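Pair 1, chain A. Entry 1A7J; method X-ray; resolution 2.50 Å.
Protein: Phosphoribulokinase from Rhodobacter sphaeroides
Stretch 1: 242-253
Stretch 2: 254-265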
# COMPACT_ATOMS: atom_id res chain seq x y z
N ASP A 242 17.87 13.72 -9.55
CA ASP A 242 18.31 15.08 -9.73
C ASP A 242 17.50 15.95 -8.78
O ASP A 242 16.42 16.41 -9.12
CB ASP A 242 18.07 15.45 -11.19
CG ASP A 242 18.80 16.67 -11.62
OD1 ASP A 242 19.18 17.49 -10.75
OD2 ASP A 242 18.92 16.86 -12.85
N PHE A 243 17.98 16.08 -7.55
CA PHE A 243 17.21 16.73 -6.51
C PHE A 243 16.98 18.22 -6.72
O PHE A 243 16.03 18.77 -6.17
CB PHE A 243 17.87 16.48 -5.17
CG PHE A 243 17.73 15.08 -4.68
CD1 PHE A 243 16.49 14.54 -4.39
CD2 PHE A 243 18.85 14.29 -4.52
CE1 PHE A 243 16.35 13.22 -3.96
CE2 PHE A 243 18.72 12.95 -4.08
CZ PHE A 243 17.46 12.43 -3.81
N PRO A 244 17.90 18.91 -7.42
CA PRO A 244 17.66 20.32 -7.70
C PRO A 244 16.60 20.47 -8.71
O PRO A 244 16.07 21.54 -8.87
CB PRO A 244 18.97 20.78 -8.27
CG PRO A 244 19.97 19.91 -7.61
CD PRO A 244 19.32 18.58 -7.59
N TYR A 245 16.50 19.49 -9.59
CA TYR A 245 15.47 19.48 -10.60
C TYR A 245 14.22 19.48 -9.80
O TYR A 245 13.48 20.44 -9.80
CB TYR A 245 15.53 18.18 -11.40
CG TYR A 245 14.34 17.95 -12.31
CD1 TYR A 245 14.10 18.78 -13.38
CD2 TYR A 245 13.43 16.94 -12.05
CE1 TYR A 245 12.98 18.62 -14.17
CE2 TYR A 245 12.31 16.77 -12.84
CZ TYR A 245 12.09 17.61 -13.88
OH TYR A 245 10.98 17.46 -14.68
N LEU A 246 14.14 18.49 -8.93
CA LEU A 246 12.97 18.25 -8.13
C LEU A 246 12.57 19.40 -7.22
O LEU A 246 11.44 19.84 -7.28
CB LEU A 246 13.20 16.98 -7.33
CG LEU A 246 13.14 15.75 -8.22
CD1 LEU A 246 13.67 14.57 -7.50
CD2 LEU A 246 11.72 15.51 -8.59
N THR A 247 13.50 19.91 -6.43
CA THR A 247 13.21 21.08 -5.60
C THR A 247 12.86 22.36 -6.41
O THR A 247 12.14 23.25 -5.93
CB THR A 247 14.37 21.38 -4.66
OG1 THR A 247 15.50 21.80 -5.43
CG2 THR A 247 14.75 20.17 -3.86
N SER A 248 13.34 22.46 -7.64
CA SER A 248 12.96 23.57 -8.52
C SER A 248 11.53 23.38 -8.93
O SER A 248 10.77 24.34 -9.03
CB SER A 248 13.82 23.60 -9.77
OG SER A 248 14.70 24.70 -9.76
N MET A 249 11.17 22.15 -9.24
CA MET A 249 9.88 21.90 -9.82
C MET A 249 8.82 21.89 -8.73
O MET A 249 7.89 22.69 -8.77
CB MET A 249 9.90 20.58 -10.59
CG MET A 249 10.81 20.61 -11.81
SD MET A 249 10.11 21.44 -13.23
CE MET A 249 8.78 20.44 -13.56
N ILE A 250 9.02 21.10 -7.69
CA ILE A 250 8.08 21.10 -6.60
C ILE A 250 8.29 22.30 -5.72
O ILE A 250 9.28 22.41 -5.01
CB ILE A 250 8.19 19.86 -5.75
CG1 ILE A 250 8.05 18.61 -6.64
CG2 ILE A 250 7.09 19.88 -4.70
CD1 ILE A 250 8.52 17.37 -6.00
N HIS A 251 7.35 23.22 -5.78
CA HIS A 251 7.47 24.44 -5.04
C HIS A 251 7.26 24.21 -3.56
O HIS A 251 6.18 23.84 -3.14
CB HIS A 251 6.44 25.43 -5.55
CG HIS A 251 6.46 26.72 -4.82
ND1 HIS A 251 5.41 27.14 -4.03
CD2 HIS A 251 7.41 27.69 -4.75
CE1 HIS A 251 5.71 28.32 -3.50
NE2 HIS A 251 6.92 28.67 -3.91
N GLY A 252 8.24 24.61 -2.77
CA GLY A 252 8.08 24.55 -1.33
C GLY A 252 8.95 23.48 -0.69
O GLY A 252 8.97 23.35 0.55
N SER A 253 9.67 22.72 -1.51
CA SER A 253 10.41 21.58 -1.03
C SER A 253 11.83 21.95 -0.66
O SER A 253 12.35 22.96 -1.09
CB SER A 253 10.43 20.53 -2.12
OG SER A 253 11.03 21.07 -3.27
N TRP A 254 12.40 21.15 0.23
CA TRP A 254 13.79 21.28 0.66
C TRP A 254 14.31 19.90 0.98
O TRP A 254 13.55 18.93 1.00
CB TRP A 254 13.87 22.15 1.90
CG TRP A 254 13.43 21.46 3.14
CD1 TRP A 254 14.24 20.93 4.10
CD2 TRP A 254 12.10 21.43 3.67
NE1 TRP A 254 13.51 20.62 5.22
CE2 TRP A 254 12.19 20.91 4.97
CE3 TRP A 254 10.87 21.82 3.18
CZ2 TRP A 254 11.08 20.77 5.79
CZ3 TRP A 254 9.76 21.69 3.99
CH2 TRP A 254 9.88 21.17 5.29
N MET A 255 15.61 19.80 1.25
CA MET A 255 16.24 18.51 1.49
C MET A 255 16.49 18.39 2.96
O MET A 255 16.91 19.36 3.59
CB MET A 255 17.57 18.40 0.73
CG MET A 255 17.50 18.60 -0.78
SD MET A 255 16.80 17.22 -1.76
CE MET A 255 17.53 15.86 -0.94
N SER A 256 16.22 17.22 3.53
CA SER A 256 16.54 17.00 4.92
C SER A 256 17.78 16.14 5.12
O SER A 256 18.47 16.27 6.15
CB SER A 256 15.34 16.40 5.69
OG SER A 256 14.42 15.70 4.89
N ARG A 257 18.03 15.19 4.21
CA ARG A 257 19.27 14.42 4.17
C ARG A 257 19.72 14.42 2.72
O ARG A 257 19.02 14.95 1.86
CB ARG A 257 19.07 12.97 4.66
CG ARG A 257 18.47 12.84 6.05
CD ARG A 257 19.35 12.14 7.06
NE ARG A 257 18.71 10.90 7.49
CZ ARG A 257 18.20 10.68 8.71
NH1 ARG A 257 18.37 11.55 9.70
NH2 ARG A 257 17.56 9.55 8.94
N ALA A 258 20.88 13.82 2.43
CA ALA A 258 21.38 13.85 1.06
C ALA A 258 20.52 12.98 0.16
O ALA A 258 20.64 13.05 -1.05
CB ALA A 258 22.82 13.38 1.01
N ASN A 259 19.64 12.19 0.77
CA ASN A 259 18.86 11.21 0.04
C ASN A 259 17.38 11.27 0.29
O ASN A 259 16.69 10.32 -0.05
CB ASN A 259 19.35 9.79 0.34
CG ASN A 259 18.86 9.25 1.69
OD1 ASN A 259 18.76 9.97 2.68
ND2 ASN A 259 18.69 7.95 1.76
N SER A 260 16.88 12.36 0.86
CA SER A 260 15.43 12.51 1.01
C SER A 260 14.91 13.92 0.84
O SER A 260 15.53 14.87 1.27
CB SER A 260 14.96 11.90 2.33
OG SER A 260 15.40 12.63 3.45
N ILE A 261 13.81 14.07 0.12
CA ILE A 261 13.26 15.39 -0.13
C ILE A 261 11.97 15.53 0.68
O ILE A 261 11.20 14.56 0.77
CB ILE A 261 12.98 15.57 -1.65
CG1 ILE A 261 12.51 17.01 -1.96
CG2 ILE A 261 11.98 14.57 -2.10
CD1 ILE A 261 12.55 17.39 -3.44
N VAL A 262 11.81 16.65 1.38
CA VAL A 262 10.52 16.93 2.02
C VAL A 262 9.66 17.84 1.15
O VAL A 262 10.12 18.85 0.64
CB VAL A 262 10.71 17.58 3.41
CG1 VAL A 262 9.38 17.67 4.11
CG2 VAL A 262 11.67 16.76 4.24
N VAL A 263 8.39 17.50 1.02
CA VAL A 263 7.55 18.08 0.00
C VAL A 263 6.21 18.43 0.64
O VAL A 263 5.64 17.60 1.34
CB VAL A 263 7.42 17.04 -1.12
CG1 VAL A 263 6.00 16.77 -1.51
CG2 VAL A 263 8.22 17.49 -2.33
N PRO A 264 5.73 19.68 0.54
CA PRO A 264 4.39 19.95 1.07
C PRO A 264 3.36 18.89 0.69
O PRO A 264 3.37 18.40 -0.43
CB PRO A 264 4.04 21.31 0.46
CG PRO A 264 5.30 21.79 -0.22
CD PRO A 264 6.42 20.93 0.23
N GLY A 265 2.44 18.59 1.61
CA GLY A 265 1.55 17.44 1.48
C GLY A 265 0.50 17.57 0.40
O GLY A 265 -0.01 16.59 -0.13

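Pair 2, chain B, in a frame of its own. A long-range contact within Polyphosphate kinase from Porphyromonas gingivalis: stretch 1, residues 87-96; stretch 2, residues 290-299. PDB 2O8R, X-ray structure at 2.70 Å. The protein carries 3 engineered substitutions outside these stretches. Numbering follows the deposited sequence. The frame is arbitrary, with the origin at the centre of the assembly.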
# COMPACT_ATOMS: atom_id res chain seq x y z
N ILE B 87 16.80 30.41 -10.29
CA ILE B 87 16.58 29.00 -10.01
C ILE B 87 17.14 28.15 -11.14
O ILE B 87 17.98 27.28 -10.92
CB ILE B 87 15.07 28.67 -9.83
CG1 ILE B 87 14.51 29.35 -8.58
CG2 ILE B 87 14.83 27.16 -9.75
CD1 ILE B 87 13.02 29.40 -8.56
N ARG B 88 16.69 28.43 -12.35
CA ARG B 88 17.06 27.67 -13.53
C ARG B 88 18.58 27.62 -13.71
O ARG B 88 19.15 26.57 -14.00
CB ARG B 88 16.40 28.29 -14.76
CG ARG B 88 16.90 27.73 -16.06
CD ARG B 88 16.29 28.42 -17.26
NE ARG B 88 16.73 27.77 -18.48
CZ ARG B 88 16.04 26.83 -19.11
NH1 ARG B 88 14.86 26.45 -18.66
NH2 ARG B 88 16.55 26.27 -20.21
N GLU B 89 19.22 28.77 -13.52
CA GLU B 89 20.66 28.86 -13.68
C GLU B 89 21.34 27.96 -12.68
O GLU B 89 22.25 27.21 -13.03
CB GLU B 89 21.14 30.30 -13.52
CG GLU B 89 20.96 31.13 -14.79
CD GLU B 89 21.59 32.51 -14.69
OE1 GLU B 89 22.31 32.79 -13.71
OE2 GLU B 89 21.35 33.32 -15.62
N THR B 90 20.86 28.00 -11.44
CA THR B 90 21.42 27.19 -10.37
C THR B 90 21.19 25.72 -10.62
O THR B 90 22.12 24.92 -10.48
CB THR B 90 20.87 27.63 -8.99
OG1 THR B 90 21.59 28.78 -8.56
CG2 THR B 90 21.06 26.54 -7.94
N VAL B 91 19.96 25.36 -11.02
CA VAL B 91 19.62 23.96 -11.24
C VAL B 91 20.47 23.36 -12.36
O VAL B 91 21.00 22.27 -12.20
CB VAL B 91 18.12 23.75 -11.52
CG1 VAL B 91 17.84 22.30 -11.85
CG2 VAL B 91 17.30 24.16 -10.32
N ILE B 92 20.64 24.10 -13.44
CA ILE B 92 21.46 23.64 -14.56
C ILE B 92 22.88 23.33 -14.11
O ILE B 92 23.48 22.35 -14.55
CB ILE B 92 21.43 24.65 -15.75
CG1 ILE B 92 20.08 24.57 -16.46
CG2 ILE B 92 22.55 24.37 -16.73
CD1 ILE B 92 19.83 25.70 -17.44
N ARG B 93 23.39 24.15 -13.20
CA ARG B 93 24.72 23.95 -12.64
C ARG B 93 24.77 22.70 -11.76
O ARG B 93 25.69 21.88 -11.88
CB ARG B 93 25.16 25.21 -11.87
CG ARG B 93 26.62 25.20 -11.47
CD ARG B 93 26.98 26.29 -10.46
NE ARG B 93 26.09 26.30 -9.30
CZ ARG B 93 26.19 25.51 -8.23
NH1 ARG B 93 27.14 24.59 -8.15
NH2 ARG B 93 25.32 25.63 -7.24
N GLN B 94 23.77 22.53 -10.90
CA GLN B 94 23.72 21.40 -9.98
C GLN B 94 23.56 20.09 -10.74
O GLN B 94 24.14 19.06 -10.38
CB GLN B 94 22.56 21.57 -9.00
CG GLN B 94 22.77 22.75 -8.07
CD GLN B 94 21.74 22.85 -6.98
OE1 GLN B 94 20.57 22.49 -7.17
NE2 GLN B 94 22.16 23.34 -5.82
N ASP B 95 22.79 20.16 -11.81
CA ASP B 95 22.60 19.05 -12.71
C ASP B 95 23.93 18.54 -13.25
O ASP B 95 24.17 17.34 -13.27
CB ASP B 95 21.69 19.45 -13.86
CG ASP B 95 21.12 18.26 -14.59
OD1 ASP B 95 20.74 17.27 -13.92
OD2 ASP B 95 21.05 18.31 -15.83
N GLU B 96 24.80 19.47 -13.67
CA GLU B 96 26.10 19.12 -14.21
C GLU B 96 26.97 18.43 -13.18
O GLU B 96 27.67 17.45 -13.47
CB GLU B 96 26.80 20.36 -14.74
CG GLU B 96 26.18 20.94 -15.99
CD GLU B 96 27.01 22.07 -16.57
OE1 GLU B 96 28.15 22.29 -16.09
OE2 GLU B 96 26.52 22.75 -17.50
N ASP B 290 7.07 26.89 -24.26
CA ASP B 290 8.22 27.75 -24.58
C ASP B 290 9.54 27.15 -24.07
O ASP B 290 9.53 26.42 -23.08
CB ASP B 290 8.02 29.14 -23.96
CG ASP B 290 6.89 29.91 -24.62
OD1 ASP B 290 5.83 29.32 -24.89
OD2 ASP B 290 7.08 31.12 -24.87
N PRO B 291 10.67 27.45 -24.75
CA PRO B 291 11.99 26.93 -24.33
C PRO B 291 12.45 27.37 -22.92
O PRO B 291 13.61 27.16 -22.56
CB PRO B 291 12.95 27.49 -25.39
CG PRO B 291 12.09 27.84 -26.55
CD PRO B 291 10.78 28.28 -25.96
N GLU B 292 11.54 27.96 -22.15
CA GLU B 292 11.80 28.39 -20.78
C GLU B 292 11.70 27.24 -19.79
O GLU B 292 12.54 27.10 -18.89
CB GLU B 292 10.82 29.49 -20.37
CG GLU B 292 10.53 30.54 -21.45
CD GLU B 292 11.46 31.74 -21.39
OE1 GLU B 292 12.66 31.58 -21.10
OE2 GLU B 292 10.97 32.87 -21.65
N GLU B 293 10.66 26.41 -19.94
CA GLU B 293 10.44 25.24 -19.08
C GLU B 293 11.27 24.03 -19.53
O GLU B 293 11.44 23.08 -18.77
CB GLU B 293 8.96 24.87 -19.06
CG GLU B 293 8.01 26.04 -18.91
CD GLU B 293 6.62 25.75 -19.45
OE1 GLU B 293 6.51 25.05 -20.49
OE2 GLU B 293 5.64 26.22 -18.85
N ALA B 294 11.76 24.08 -20.77
CA ALA B 294 12.58 23.01 -21.33
C ALA B 294 14.02 23.09 -20.84
O ALA B 294 14.72 24.06 -21.10
CB ALA B 294 12.53 23.02 -22.85
N ILE B 295 14.44 22.06 -20.11
CA ILE B 295 15.81 21.98 -19.60
C ILE B 295 16.48 20.75 -20.18
O ILE B 295 16.11 19.62 -19.86
CB ILE B 295 15.85 21.86 -18.07
CG1 ILE B 295 14.76 22.71 -17.42
CG2 ILE B 295 17.24 22.23 -17.55
CD1 ILE B 295 14.63 22.50 -15.93
N ARG B 296 17.48 20.96 -21.03
CA ARG B 296 18.26 19.84 -21.54
C ARG B 296 19.20 19.33 -20.46
O ARG B 296 19.93 20.09 -19.84
CB ARG B 296 19.00 20.18 -22.83
CG ARG B 296 19.09 21.65 -23.21
CD ARG B 296 19.70 21.80 -24.60
NE ARG B 296 20.79 20.85 -24.81
CZ ARG B 296 22.06 21.07 -24.50
NH1 ARG B 296 22.43 22.23 -23.98
NH2 ARG B 296 22.97 20.13 -24.72
N SER B 297 19.15 18.02 -20.22
CA SER B 297 19.98 17.41 -19.20
C SER B 297 20.66 16.15 -19.73
O SER B 297 20.77 15.95 -20.94
CB SER B 297 19.15 17.08 -17.97
OG SER B 297 18.28 16.02 -18.25
N GLY B 298 21.10 15.31 -18.79
CA GLY B 298 21.88 14.13 -19.11
C GLY B 298 21.08 13.01 -19.74
O GLY B 298 19.91 13.18 -20.10
N ASN B 299 21.72 11.86 -19.86
CA ASN B 299 21.19 10.77 -20.66
C ASN B 299 20.15 9.88 -19.98
O ASN B 299 19.41 9.15 -20.65
CB ASN B 299 22.35 9.92 -21.17
CG ASN B 299 21.99 9.17 -22.40
OD1 ASN B 299 21.67 7.99 -22.33
ND2 ASN B 299 22.03 9.84 -23.54

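Pair 1 and pair 2 share one arrangement: a helix packed beside a strand. The N, CA and C atoms of 14 central residues superpose with an RMSD of 0.8 Å. In pair 2 the helix and strand axes run nearly parallel, 18° apart, and approach to 9.7 Å. The helix positions F243(A) to M249(A) match R88(B) to Q94(B). I250(A), just past the helix end, matches D95(B), which is still helical. The strand positions S260(A) to V263(A) match A294(B) to S297(B). P264(A), still in the strand, matches the loop residue G298(B).

The route between the elements differs. In pair 1 the two stretches are consecutive, and a type II turn from I250(A) to S253(A) leads out of the helix. In pair 2 touching residues are at least 202 positions apart.

F243(A) matches R88(B), and both point toward the other stretch. The phenyl ring of F243(A) carries M255(A) CE over one face, 3.9 Å from the ring centroid. M255(A) has no counterpart in pair 2. R88(B) extends with chi1 to chi3 all t and places its guanidinium at the backbone oxygen of A294(B), the first strand residue. R88(B) NH2 donates to A294(B) O at 3.0 Å, and NH1 adds a weak bond to the same oxygen at 3.4 Å. One position thus packs a ring in pair 1 and supplies polar hydrogens in pair 2.

L246(A) matches V91(B), and both point toward the strand. L246(A) makes contact through its CB, 4.0 Å from I261(A) CD1. The V91(B) side chain stays 5.2 Å from the other stretch.

I261(A) and I295(B) coincide most closely, with CA atoms 0.4 Å apart. Each isoleucine meets the helix position T247(A) or I92(B). T247(A) CG2 lies 3.6 Å from I261(A) CD1, while T247(A) OG1 donates to F243(A) O at 3.2 Å, within its own helix. I92(B) CG1 lies 3.8 Å from I295(B) CG2. A methyl of threonine and a longer aliphatic chain serve the same place.

I250(A) and D95(B) match, and both point toward the partner stretch. Opposite them, V263(A) matches S297(B). The first pair is apolar, with I250(A) CG2 3.6 Å from V263(A) CG2. The second is polar in composition, yet its closest approach is D95(B) OD2 to S297(B) CB, 3.1 Å, with no hydrogen bond between the two residues.

P264(A) matches G298(B). The proline ring points toward the first stretch, and its CD lies 3.5 Å from G252(A) O. G298(B) has no side chain; its nitrogen is 4.2 Å from D95(B) OD2.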